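Local structure of polyketide synthase PksL (Bacillus subtilis, 5E1V) at residues R55-Y60 and L105-D110; V169-S174 and T235-S240; A65-V70 and E93-K98; S206-E211 and V242-E247. The protein probably removes water from beta-hydroxyacyl intermediates, as a dehydratase domain of a split module in the trans-AT polyketide synthase that makes bacillaene. One frame throughout, in Å; residues are numbered along the deposited sequence.

Overall arrangement
After the first strands and helix 34-44, strand 53-59 opens contact 1, which closes when strand 104-112 returns beside it. Contact 3 is nested inside that loop: it joins the turn before strand 70-81 to the far end of strand 84-94, the neighbour of 104-112. Both belong to the first half of the chain. In the second half, contact 2 pairs strand 168-174 with strand 232-245, while contact 4 runs from the end of helix 205-208 and the turn there to the end of that same strand. These two loops cross, and they touch where I237 meets V242. Contacts 1 and 2, centres 25 Å apart, lie on opposite sides of the chain's centre, consistent with a double hotdog fold.

Contact 1: R55-Y60 and L105-D110; sequences RNLSIY and LYMKAD
Segments 55-59 and 105-110 run antiparallel, at 174°, on strands 53-59 and 104-112, within what is probably the first hotdog unit of a double-hotdog dehydratase. A beta bulge shifts their register by one residue between the R55-D110 and S58-K108 pairs. N56, at the bulge, has positive phi, which asparagine tolerates better than most residues. The tight side is apolar: L57 CG, anti to its backbone N, rests 3.8 Å from M107 CG, the two chains crossing at about a right angle. A109, small enough to fit beside it, brings its CB to 3.9 Å from L57 CG. Helix 34-44 covers L57 and M107 through I38. An alanine in place of L57 would lose the CG and both methyls that meet M107, and would probably loosen the packing against helix 34-44. The face carrying R55, S58, K108 and D110 is partly exposed, with few side-chain contacts. Backbone bonds join the strands themselves, as S58 N to K108 O at 2.8 Å. Past the strand end lies exposed Y60, whose broad ring gives a leucine methyl a flat bed. In this CH-pi contact, L105 CD2 sits over one face, 3.8 Å from the Y60 ring centroid and only 15° off its normal.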
loop_
_atom_site.group_PDB
_atom_site.type_symbol
_atom_site.label_atom_id
_atom_site.label_comp_id
_atom_site.label_asym_id
_atom_site.label_seq_id
_atom_site.Cartn_x
_atom_site.Cartn_y
_atom_site.Cartn_z
ATOM N N ARG A 55 -1.777 12.738 3.684
ATOM C CA ARG A 55 -0.749 13.430 2.911
ATOM C C ARG A 55 0.653 13.281 3.413
ATOM O O ARG A 55 0.866 13.196 4.602
ATOM C CB ARG A 55 -1.041 14.953 2.835
ATOM C CG ARG A 55 -2.344 15.369 2.173
ATOM C CD ARG A 55 -2.495 16.883 2.232
ATOM N NE ARG A 55 -1.807 17.554 1.134
ATOM C CZ ARG A 55 -1.862 18.868 0.911
ATOM N NH1 ARG A 55 -2.570 19.670 1.724
ATOM N NH2 ARG A 55 -1.230 19.387 -0.143
ATOM N N ASN A 56 1.600 13.288 2.472
ATOM C CA ASN A 56 3.038 13.386 2.714
ATOM C C ASN A 56 3.497 12.341 3.698
ATOM O O ASN A 56 4.024 12.685 4.729
ATOM C CB ASN A 56 3.367 14.804 3.234
ATOM C CG ASN A 56 3.022 15.870 2.186
ATOM O OD1 ASN A 56 2.862 15.581 0.946
ATOM N ND2 ASN A 56 2.795 17.059 2.660
ATOM N N LEU A 57 3.129 11.085 3.437
ATOM C CA LEU A 57 3.630 9.960 4.219
ATOM C C LEU A 57 5.028 9.641 3.835
ATOM O O LEU A 57 5.326 9.451 2.661
ATOM C CB LEU A 57 2.734 8.676 3.993
ATOM C CG LEU A 57 3.010 7.582 4.983
ATOM C CD1 LEU A 57 1.823 6.753 5.552
ATOM C CD2 LEU A 57 4.034 6.586 4.331
ATOM N N SER A 58 5.928 9.589 4.813
ATOM C CA SER A 58 7.281 9.169 4.608
ATOM C C SER A 58 7.620 7.954 5.404
ATOM O O SER A 58 7.343 7.932 6.550
ATOM C CB SER A 58 8.245 10.266 5.102
ATOM O OG SER A 58 8.206 11.245 4.187
ATOM N N ILE A 59 8.265 7.015 4.743
ATOM C CA ILE A 59 8.882 5.819 5.342
ATOM C C ILE A 59 10.361 6.027 5.526
ATOM O O ILE A 59 11.074 6.280 4.570
ATOM C CB ILE A 59 8.517 4.573 4.576
ATOM C CG1 ILE A 59 6.975 4.449 4.530
ATOM C CG2 ILE A 59 9.150 3.294 5.154
ATOM C CD1 ILE A 59 6.584 3.259 3.664
ATOM N N TYR A 60 10.786 5.909 6.770
ATOM C CA TYR A 60 12.190 6.137 7.212
ATOM C C TYR A 60 12.978 4.849 7.144
ATOM O O TYR A 60 14.125 4.874 6.774
ATOM C CB TYR A 60 12.247 6.781 8.594
ATOM C CG TYR A 60 11.759 8.154 8.462
ATOM C CD1 TYR A 60 12.647 9.168 8.107
ATOM C CD2 TYR A 60 10.405 8.427 8.470
ATOM C CE1 TYR A 60 12.190 10.416 7.853
ATOM C CE2 TYR A 60 9.954 9.671 8.265
ATOM C CZ TYR A 60 10.850 10.653 7.912
ATOM O OH TYR A 60 10.353 11.880 7.644
ATOM N N LEU A 105 12.159 5.400 14.572
ATOM C CA LEU A 105 11.173 6.023 13.676
ATOM C C LEU A 105 10.950 5.215 12.389
ATOM O O LEU A 105 11.859 4.895 11.565
ATOM C CB LEU A 105 11.524 7.489 13.366
ATOM C CG LEU A 105 10.462 8.234 12.542
ATOM C CD1 LEU A 105 9.208 8.542 13.314
ATOM C CD2 LEU A 105 11.027 9.494 11.914
ATOM N N TYR A 106 9.683 4.817 12.207
ATOM C CA TYR A 106 9.325 4.141 10.991
ATOM C C TYR A 106 8.619 4.983 9.937
ATOM O O TYR A 106 8.855 4.756 8.736
ATOM C CB TYR A 106 8.468 2.898 11.380
ATOM C CG TYR A 106 9.305 1.826 12.075
ATOM C CD1 TYR A 106 10.076 0.925 11.321
ATOM C CD2 TYR A 106 9.269 1.657 13.429
ATOM C CE1 TYR A 106 10.818 -0.052 11.940
ATOM C CE2 TYR A 106 10.004 0.671 14.056
ATOM C CZ TYR A 106 10.755 -0.184 13.296
ATOM O OH TYR A 106 11.470 -1.215 13.886
ATOM N N MET A 107 7.679 5.829 10.327
ATOM C CA MET A 107 6.803 6.515 9.335
ATOM C C MET A 107 6.348 7.826 10.003
ATOM O O MET A 107 6.078 7.876 11.182
ATOM C CB MET A 107 5.586 5.564 9.019
ATOM C CG MET A 107 4.567 6.134 8.094
ATOM S SD MET A 107 3.358 7.038 9.003
ATOM C CE MET A 107 2.378 5.740 9.841
ATOM N N LYS A 108 6.109 8.849 9.215
ATOM C CA LYS A 108 5.334 10.005 9.632
ATOM C C LYS A 108 4.421 10.395 8.459
ATOM O O LYS A 108 4.688 10.039 7.335
ATOM C CB LYS A 108 6.306 11.186 9.776
ATOM C CG LYS A 108 7.228 11.119 10.960
ATOM C CD LYS A 108 8.310 12.240 10.845
ATOM C CE LYS A 108 7.787 13.478 11.502
ATOM N NZ LYS A 108 8.701 14.644 11.273
ATOM N N ALA A 109 3.389 11.171 8.734
ATOM C CA ALA A 109 2.423 11.541 7.767
ATOM C C ALA A 109 1.548 12.643 8.337
ATOM O O ALA A 109 1.528 12.892 9.532
ATOM C CB ALA A 109 1.533 10.312 7.414
ATOM N N ASP A 110 0.769 13.259 7.465
ATOM C CA ASP A 110 -0.225 14.227 7.844
ATOM C C ASP A 110 -1.601 13.713 7.446
ATOM O O ASP A 110 -1.724 13.068 6.416
ATOM C CB ASP A 110 -0.013 15.543 7.120
ATOM C CG ASP A 110 1.433 16.140 7.362
ATOM O OD1 ASP A 110 1.912 16.062 8.499
ATOM O OD2 ASP A 110 2.040 16.618 6.374
#

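Contact 2: V169-S174 and T235-S240; sequences VLLELS and TRIKRS
V169, L171, T235 and I237 direct their side chains to one face of an antiparallel strand pair, whereas L170 and R236 stand on the other. On the first face, L171 and T235 lie side by side and point the same way, with L171 CD1 3.9 Å from T235 CB. I237 crosses L171 obliquely, so that their tips meet, CD1 to CD1 at 3.6 Å. V169 runs alongside I237, and its CG1 reaches the same I237 CD1 at 4.1 Å. Apolar side chains suit this face, which helix 190-203 covers, A200 and L203 packing on I237. T235 sets its OG1 beside its own backbone N (chi1 -53°), where the hydroxyl hydrogen-bonds to S196 OG of that helix. On the other face, L170 CD1 bends back to within 3.6 Å of T235 O, while the long R236 carries its guanidinium away to salt bridges with E121 and E254. Four backbone hydrogen bonds close the pair, the shortest from L171 N to T235 O at 2.7 Å, its donor lying above the carbonyl plane. The chemistry is consistent with the sheet-on-helix core of a hotdog fold, in which the buried threonine hydroxyl is satisfied by the helix and the R236 charge is carried on the opposite face.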
loop_
_atom_site.group_PDB
_atom_site.type_symbol
_atom_site.label_atom_id
_atom_site.label_comp_id
_atom_site.label_asym_id
_atom_site.label_seq_id
_atom_site.Cartn_x
_atom_site.Cartn_y
_atom_site.Cartn_z
ATOM N N VAL A 169 -1.759 0.689 -17.897
ATOM C CA VAL A 169 -2.097 -0.681 -17.537
ATOM C C VAL A 169 -3.348 -0.589 -16.693
ATOM O O VAL A 169 -3.564 0.464 -16.044
ATOM C CB VAL A 169 -0.859 -1.286 -16.828
ATOM C CG1 VAL A 169 -1.089 -1.514 -15.337
ATOM C CG2 VAL A 169 -0.313 -2.499 -17.567
ATOM N N LEU A 170 -4.166 -1.641 -16.739
ATOM C CA LEU A 170 -5.298 -1.832 -15.833
ATOM C C LEU A 170 -5.134 -3.144 -15.082
ATOM O O LEU A 170 -4.983 -4.213 -15.714
ATOM C CB LEU A 170 -6.636 -1.882 -16.551
ATOM C CG LEU A 170 -7.846 -2.000 -15.588
ATOM C CD1 LEU A 170 -8.030 -0.708 -14.803
ATOM C CD2 LEU A 170 -9.175 -2.387 -16.264
ATOM N N LEU A 171 -5.178 -3.075 -13.741
ATOM C CA LEU A 171 -4.936 -4.254 -12.855
ATOM C C LEU A 171 -6.240 -4.716 -12.329
ATOM O O LEU A 171 -6.973 -3.928 -11.739
ATOM C CB LEU A 171 -4.044 -3.874 -11.629
ATOM C CG LEU A 171 -2.878 -2.954 -11.921
ATOM C CD1 LEU A 171 -2.051 -2.656 -10.665
ATOM C CD2 LEU A 171 -1.991 -3.651 -12.970
ATOM N N GLU A 172 -6.569 -5.994 -12.554
ATOM C CA GLU A 172 -7.816 -6.588 -12.102
ATOM C C GLU A 172 -7.399 -7.460 -10.952
ATOM O O GLU A 172 -6.827 -8.515 -11.168
ATOM C CB GLU A 172 -8.451 -7.471 -13.223
ATOM C CG GLU A 172 -9.703 -8.238 -12.820
ATOM C CD GLU A 172 -10.264 -9.162 -13.929
ATOM O OE1 GLU A 172 -9.627 -9.367 -14.985
ATOM O OE2 GLU A 172 -11.342 -9.703 -13.692
ATOM N N LEU A 173 -7.652 -6.970 -9.734
ATOM C CA LEU A 173 -7.095 -7.482 -8.499
ATOM C C LEU A 173 -8.192 -8.008 -7.615
ATOM O O LEU A 173 -9.223 -7.397 -7.507
ATOM C CB LEU A 173 -6.376 -6.328 -7.748
ATOM C CG LEU A 173 -5.072 -5.934 -8.409
ATOM C CD1 LEU A 173 -4.486 -4.658 -7.805
ATOM C CD2 LEU A 173 -4.056 -7.071 -8.430
ATOM N N SER A 174 -7.982 -9.134 -6.941
ATOM C CA SER A 174 -8.910 -9.579 -5.892
ATOM C C SER A 174 -8.110 -10.400 -4.823
ATOM O O SER A 174 -7.022 -10.804 -5.060
ATOM C CB SER A 174 -10.158 -10.338 -6.470
ATOM O OG SER A 174 -9.808 -11.613 -6.990
ATOM N N THR A 235 -7.408 -1.337 -10.676
ATOM C CA THR A 235 -6.406 -0.256 -10.586
ATOM C C THR A 235 -5.807 0.168 -11.930
ATOM O O THR A 235 -5.153 -0.632 -12.646
ATOM C CB THR A 235 -5.233 -0.618 -9.680
ATOM O OG1 THR A 235 -5.750 -1.031 -8.420
ATOM C CG2 THR A 235 -4.268 0.569 -9.553
ATOM N N ARG A 236 -5.884 1.463 -12.203
ATOM C CA ARG A 236 -5.313 1.956 -13.439
ATOM C C ARG A 236 -4.085 2.738 -13.125
ATOM O O ARG A 236 -4.055 3.519 -12.165
ATOM C CB ARG A 236 -6.293 2.864 -14.174
ATOM C CG ARG A 236 -5.666 3.420 -15.464
ATOM C CD ARG A 236 -6.596 4.344 -16.182
ATOM N NE ARG A 236 -6.868 5.564 -15.443
ATOM C CZ ARG A 236 -7.928 6.326 -15.697
ATOM N NH1 ARG A 236 -8.744 6.006 -16.700
ATOM N NH2 ARG A 236 -8.158 7.420 -15.006
ATOM N N ILE A 237 -3.053 2.499 -13.915
ATOM C CA ILE A 237 -1.858 3.243 -13.825
ATOM C C ILE A 237 -1.604 3.766 -15.239
ATOM O O ILE A 237 -1.475 2.962 -16.179
ATOM C CB ILE A 237 -0.690 2.363 -13.360
ATOM C CG1 ILE A 237 -1.054 1.720 -11.998
ATOM C CG2 ILE A 237 0.574 3.209 -13.263
ATOM C CD1 ILE A 237 -0.486 0.371 -11.751
ATOM N N LYS A 238 -1.529 5.083 -15.356
ATOM C CA LYS A 238 -1.253 5.736 -16.632
ATOM C C LYS A 238 0.225 5.915 -16.843
ATOM O O LYS A 238 0.996 6.354 -15.937
ATOM C CB LYS A 238 -1.964 7.097 -16.697
ATOM C CG LYS A 238 -3.484 7.091 -16.606
ATOM C CD LYS A 238 -3.995 8.481 -17.030
ATOM C CE LYS A 238 -5.366 8.838 -16.488
ATOM N NZ LYS A 238 -5.366 9.143 -15.014
ATOM N N ARG A 239 0.690 5.620 -18.071
ATOM C CA ARG A 239 2.132 5.764 -18.338
ATOM C C ARG A 239 2.590 7.189 -18.053
ATOM O O ARG A 239 3.728 7.417 -17.611
ATOM C CB ARG A 239 2.480 5.363 -19.813
ATOM C CG ARG A 239 3.971 5.168 -20.084
ATOM C CD ARG A 239 4.210 4.831 -21.546
ATOM N NE ARG A 239 3.417 3.699 -21.993
ATOM C CZ ARG A 239 3.648 2.421 -21.689
ATOM N NH1 ARG A 239 4.661 2.061 -20.901
ATOM N NH2 ARG A 239 2.826 1.481 -22.157
ATOM N N SER A 240 1.712 8.163 -18.286
ATOM C CA SER A 240 2.076 9.573 -18.091
ATOM C C SER A 240 2.404 9.911 -16.631
ATOM O O SER A 240 3.060 10.923 -16.366
ATOM C CB SER A 240 0.971 10.502 -18.597
ATOM O OG SER A 240 -0.256 10.264 -17.937
#

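Contact 3: A65-V70 and E93-K98; sequences AEQDAV and EKRDGK
A type II' beta turn, E66 to A69, leads into strand 70-81 and is gripped by a salt-bridge network from the end of strand 84-94 and the residue after it. R95 has the most surface buried. Its chain, bent at chi2 and chi3, swings across the turn so that the guanidinium lies with one face centred over A69 CB, 3.8 Å from the plane. A methyl suits that place, small enough to slip beneath the flat group; R95 CG also rests 3.6 Å from A69 CA. At the guanidinium edge, R95 NH1 forms a long hydrogen-bonded salt bridge of 3.3 Å to E66 OE2, which uses its anti lone pair, the two planes being 74° apart. The same R95 NH1 is bridged to E93 OE2 at 3.4 Å, so one nitrogen links two acids that would otherwise probably repel. V70 marks the point where regular pairing starts: it exchanges two backbone bonds with K94, the shorter from K94 N to V70 O at 2.8 Å. Both V70 and K94 put their side chains on the same face of the sheet, and the lysine leads its exposed amine away. A water accepts a hydrogen bond from E66 N and donates one of 3.0 Å to E93 OE2.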
loop_
_atom_site.group_PDB
_atom_site.type_symbol
_atom_site.label_atom_id
_atom_site.label_comp_id
_atom_site.label_asym_id
_atom_site.label_seq_id
_atom_site.Cartn_x
_atom_site.Cartn_y
_atom_site.Cartn_z
ATOM N N ALA A 65 10.608 -8.011 11.019
ATOM C CA ALA A 65 10.612 -8.842 12.245
ATOM C C ALA A 65 11.247 -10.154 11.911
ATOM O O ALA A 65 11.100 -10.674 10.800
ATOM C CB ALA A 65 9.203 -9.059 12.757
ATOM N N GLU A 66 12.020 -10.696 12.840
ATOM C CA GLU A 66 12.403 -12.083 12.614
ATOM C C GLU A 66 12.115 -12.959 13.829
ATOM O O GLU A 66 11.990 -12.488 14.986
ATOM C CB GLU A 66 13.877 -12.169 12.188
ATOM C CG GLU A 66 14.788 -11.784 13.323
ATOM C CD GLU A 66 16.262 -12.072 13.060
ATOM O OE1 GLU A 66 16.619 -12.640 12.009
ATOM O OE2 GLU A 66 17.055 -11.701 13.932
ATOM N N GLN A 67 12.052 -14.246 13.544
ATOM C CA GLN A 67 11.883 -15.268 14.540
ATOM C C GLN A 67 10.663 -14.869 15.380
ATOM O O GLN A 67 9.593 -14.584 14.787
ATOM C CB GLN A 67 13.165 -15.436 15.367
ATOM C CG GLN A 67 14.410 -15.877 14.612
ATOM C CD GLN A 67 15.623 -15.848 15.568
ATOM O OE1 GLN A 67 15.780 -14.920 16.376
ATOM N NE2 GLN A 67 16.434 -16.877 15.529
ATOM N N ASP A 68 10.845 -14.786 16.687
ATOM C CA ASP A 68 9.796 -14.435 17.647
ATOM C C ASP A 68 9.837 -12.988 18.091
ATOM O O ASP A 68 9.160 -12.643 19.044
ATOM C CB ASP A 68 9.814 -15.324 18.914
ATOM C CG ASP A 68 11.152 -15.308 19.670
ATOM O OD1 ASP A 68 12.163 -15.026 19.086
ATOM O OD2 ASP A 68 11.195 -15.680 20.849
ATOM N N ALA A 69 10.628 -12.142 17.420
ATOM C CA ALA A 69 10.792 -10.737 17.855
ATOM C C ALA A 69 9.452 -9.995 17.598
ATOM O O ALA A 69 8.703 -10.337 16.671
ATOM C CB ALA A 69 11.921 -10.061 17.092
ATOM N N VAL A 70 9.099 -9.076 18.486
ATOM C CA VAL A 70 7.800 -8.335 18.332
ATOM C C VAL A 70 8.169 -6.879 18.203
ATOM O O VAL A 70 9.031 -6.450 18.979
ATOM C CB VAL A 70 6.895 -8.475 19.569
ATOM C CG1 VAL A 70 5.672 -7.558 19.461
ATOM C CG2 VAL A 70 6.429 -9.899 19.786
ATOM N N GLU A 93 11.569 -2.918 19.530
ATOM C CA GLU A 93 11.604 -4.348 19.384
ATOM C C GLU A 93 11.781 -5.123 20.708
ATOM O O GLU A 93 12.725 -4.890 21.430
ATOM C CB GLU A 93 12.725 -4.728 18.424
ATOM C CG GLU A 93 12.754 -6.252 18.177
ATOM C CD GLU A 93 14.136 -6.852 18.047
ATOM O OE1 GLU A 93 14.845 -6.929 19.061
ATOM O OE2 GLU A 93 14.492 -7.337 16.957
ATOM N N LYS A 94 10.874 -6.054 20.988
ATOM C CA LYS A 94 10.862 -6.818 22.221
ATOM C C LYS A 94 11.185 -8.235 21.856
ATOM O O LYS A 94 10.654 -8.816 20.905
ATOM C CB LYS A 94 9.528 -6.720 22.950
ATOM C CG LYS A 94 9.338 -5.397 23.680
ATOM C CD LYS A 94 8.048 -5.356 24.501
ATOM C CE LYS A 94 7.649 -3.915 24.810
ATOM N NZ LYS A 94 6.391 -3.838 25.603
ATOM N N ARG A 95 12.119 -8.803 22.587
ATOM C CA ARG A 95 12.467 -10.159 22.307
ATOM C C ARG A 95 13.085 -10.755 23.543
ATOM O O ARG A 95 13.136 -10.139 24.620
ATOM C CB ARG A 95 13.454 -10.208 21.155
ATOM C CG ARG A 95 13.347 -11.452 20.281
ATOM C CD ARG A 95 14.718 -11.911 19.845
ATOM N NE ARG A 95 15.267 -10.991 18.850
ATOM C CZ ARG A 95 15.498 -11.284 17.565
ATOM N NH1 ARG A 95 16.003 -10.355 16.737
ATOM N NH2 ARG A 95 15.235 -12.485 17.103
ATOM N N ASP A 96 13.541 -11.973 23.352
ATOM C CA ASP A 96 14.344 -12.717 24.309
ATOM C C ASP A 96 14.715 -13.972 23.483
ATOM O O ASP A 96 13.819 -14.790 23.284
ATOM C CB ASP A 96 13.491 -13.080 25.524
ATOM C CG ASP A 96 13.418 -11.940 26.587
ATOM O OD1 ASP A 96 12.291 -11.568 26.965
ATOM O OD2 ASP A 96 14.450 -11.375 27.011
ATOM N N GLY A 97 15.904 -14.098 22.868
ATOM C CA GLY A 97 16.939 -13.054 22.647
ATOM C C GLY A 97 17.271 -11.993 23.700
ATOM O O GLY A 97 17.320 -12.285 24.895
ATOM N N LYS A 98 17.539 -10.763 23.238
ATOM C CA LYS A 98 17.883 -9.623 24.116
ATOM C C LYS A 98 16.674 -8.711 24.214
ATOM O O LYS A 98 16.055 -8.420 23.186
ATOM C CB LYS A 98 19.075 -8.839 23.557
HETATM O O HOH W 1 13.003 -8.143 14.455
#

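Contact 4: S206-E211 and V242-E247; sequences SLLKGE and VRREKE
R244 leaves its strand with CG anti to the backbone N (chi1 -179°) and stays extended through chi2, then bends at chi3 (70°), which turns the guanidinium edge to L207 O. The resulting bond from R244 NE to L207 O measures 2.7 Å, with the oxygen close to the guanidinium plane and the donor in the carbonyl plane. R244 NH1 turns to its own segment and donates a hydrogen bond of 3.1 Å to K246 O, on a carbonyl lone pair. Arginine suits the place because its long chain and several N-H groups let one guanidinium, at its edge, grip two backbone oxygens near its plane. An alanine in place of R244 would lose both donors and would probably loosen the tie between the helix end and the strand end. K209 crosses the arginine at about a right angle, its aliphatic CD 3.6 Å from R244 NH2, while bends at chi3 and chi4 carry its amine away from that like charge. L207 CD1 packs against the strand backbone, 4.1 Å from R243 CA. L208 and R244 both pack on Y215. The arrangement is the end of a short, weakly bonded helix, whose L207 O is held by arginine: K209 leaves it with positive phi, inside a type I' turn spanning L208 to E211, toward strand 215-225 of what is probably the second hotdog half.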
loop_
_atom_site.group_PDB
_atom_site.type_symbol
_atom_site.label_atom_id
_atom_site.label_comp_id
_atom_site.label_asym_id
_atom_site.label_seq_id
_atom_site.Cartn_x
_atom_site.Cartn_y
_atom_site.Cartn_z
ATOM N N SER A 206 10.255 -1.367 -18.584
ATOM C CA SER A 206 11.111 -0.755 -19.645
ATOM C C SER A 206 11.981 0.400 -19.116
ATOM O O SER A 206 13.195 0.453 -19.399
ATOM C CB SER A 206 10.310 -0.312 -20.875
ATOM O OG SER A 206 9.191 0.489 -20.568
ATOM N N LEU A 207 11.381 1.297 -18.312
ATOM C CA LEU A 207 12.122 2.420 -17.748
ATOM C C LEU A 207 13.183 2.004 -16.721
ATOM O O LEU A 207 14.015 2.834 -16.327
ATOM C CB LEU A 207 11.184 3.435 -17.090
ATOM C CG LEU A 207 9.898 3.850 -17.798
ATOM C CD1 LEU A 207 9.404 5.165 -17.209
ATOM C CD2 LEU A 207 10.104 3.993 -19.299
ATOM N N LEU A 208 13.124 0.754 -16.261
ATOM C CA LEU A 208 14.084 0.215 -15.297
ATOM C C LEU A 208 15.442 -0.178 -15.886
ATOM O O LEU A 208 16.404 -0.327 -15.142
ATOM C CB LEU A 208 13.500 -0.994 -14.550
ATOM C CG LEU A 208 12.252 -0.710 -13.697
ATOM C CD1 LEU A 208 11.964 -1.890 -12.779
ATOM C CD2 LEU A 208 12.370 0.586 -12.900
ATOM N N LYS A 209 15.503 -0.333 -17.211
ATOM C CA LYS A 209 16.759 -0.646 -17.924
ATOM C C LYS A 209 17.460 -1.832 -17.284
ATOM O O LYS A 209 18.641 -1.741 -16.902
ATOM C CB LYS A 209 17.671 0.573 -17.958
ATOM C CG LYS A 209 17.071 1.739 -18.746
ATOM C CD LYS A 209 17.910 3.008 -18.621
ATOM C CE LYS A 209 18.167 3.703 -19.967
ATOM N NZ LYS A 209 19.248 3.041 -20.735
ATOM N N GLY A 210 16.697 -2.923 -17.165
ATOM C CA GLY A 210 17.150 -4.197 -16.587
ATOM C C GLY A 210 17.571 -4.258 -15.118
ATOM O O GLY A 210 18.123 -5.265 -14.647
ATOM N N GLU A 211 17.311 -3.210 -14.361
ATOM C CA GLU A 211 17.807 -3.153 -12.986
ATOM C C GLU A 211 17.124 -4.267 -12.202
ATOM O O GLU A 211 15.902 -4.391 -12.327
ATOM C CB GLU A 211 17.503 -1.755 -12.417
ATOM C CG GLU A 211 17.669 -1.591 -10.909
ATOM C CD GLU A 211 19.069 -1.911 -10.470
ATOM O OE1 GLU A 211 19.941 -1.036 -10.667
ATOM O OE2 GLU A 211 19.308 -3.044 -9.963
ATOM N N VAL A 242 3.963 7.566 -14.568
ATOM C CA VAL A 242 5.050 6.736 -14.097
ATOM C C VAL A 242 6.325 7.312 -14.634
ATOM O O VAL A 242 6.394 7.685 -15.810
ATOM C CB VAL A 242 4.880 5.264 -14.509
ATOM C CG1 VAL A 242 3.524 4.724 -14.029
ATOM C CG2 VAL A 242 4.993 5.076 -16.026
ATOM N N ARG A 243 7.332 7.416 -13.784
ATOM C CA ARG A 243 8.610 7.845 -14.250
ATOM C C ARG A 243 9.694 7.250 -13.370
ATOM O O ARG A 243 9.408 6.773 -12.272
ATOM C CB ARG A 243 8.645 9.377 -14.352
ATOM C CG ARG A 243 9.109 10.119 -13.116
ATOM C CD ARG A 243 8.763 11.592 -13.213
ATOM N NE ARG A 243 8.371 12.152 -11.913
ATOM C CZ ARG A 243 7.215 11.888 -11.304
ATOM N NH1 ARG A 243 6.319 11.073 -11.865
ATOM N NH2 ARG A 243 6.934 12.435 -10.125
ATOM N N ARG A 244 10.917 7.189 -13.885
ATOM C CA ARG A 244 12.131 6.942 -13.054
ATOM C C ARG A 244 13.139 8.077 -13.109
ATOM O O ARG A 244 13.496 8.531 -14.199
ATOM C CB ARG A 244 12.834 5.649 -13.467
ATOM C CG ARG A 244 14.093 5.321 -12.630
ATOM C CD ARG A 244 14.766 4.045 -13.132
ATOM N NE ARG A 244 15.377 4.280 -14.444
ATOM C CZ ARG A 244 16.542 4.909 -14.617
ATOM N NH1 ARG A 244 17.261 5.323 -13.580
ATOM N NH2 ARG A 244 17.008 5.110 -15.850
ATOM N N GLU A 245 13.595 8.519 -11.937
ATOM C CA GLU A 245 14.674 9.485 -11.793
ATOM C C GLU A 245 15.753 8.870 -10.902
ATOM O O GLU A 245 15.582 8.757 -9.680
ATOM C CB GLU A 245 14.152 10.812 -11.221
ATOM C CG GLU A 245 13.087 11.457 -12.118
ATOM C CD GLU A 245 12.403 12.685 -11.511
ATOM O OE1 GLU A 245 13.041 13.401 -10.722
ATOM O OE2 GLU A 245 11.216 12.931 -11.840
ATOM N N LYS A 246 16.849 8.450 -11.545
ATOM C CA LYS A 246 17.964 7.727 -10.934
ATOM C C LYS A 246 17.538 6.546 -10.026
ATOM O O LYS A 246 17.080 5.503 -10.505
ATOM C CB LYS A 246 18.882 8.716 -10.194
ATOM C CG LYS A 246 19.518 9.762 -11.119
ATOM C CD LYS A 246 20.798 10.349 -10.535
ATOM C CE LYS A 246 21.873 10.498 -11.611
ATOM N NZ LYS A 246 21.419 11.363 -12.734
ATOM N N GLU A 247 17.664 6.789 -8.733
ATOM C CA GLU A 247 17.366 5.901 -7.592
ATOM C C GLU A 247 15.856 5.823 -7.205
ATOM O O GLU A 247 15.472 4.971 -6.347
ATOM C CB GLU A 247 18.108 6.543 -6.404
ATOM C CG GLU A 247 18.754 5.632 -5.394
ATOM C CD GLU A 247 20.127 5.095 -5.780
ATOM O OE1 GLU A 247 20.291 4.569 -6.913
ATOM O OE2 GLU A 247 21.027 5.151 -4.899
#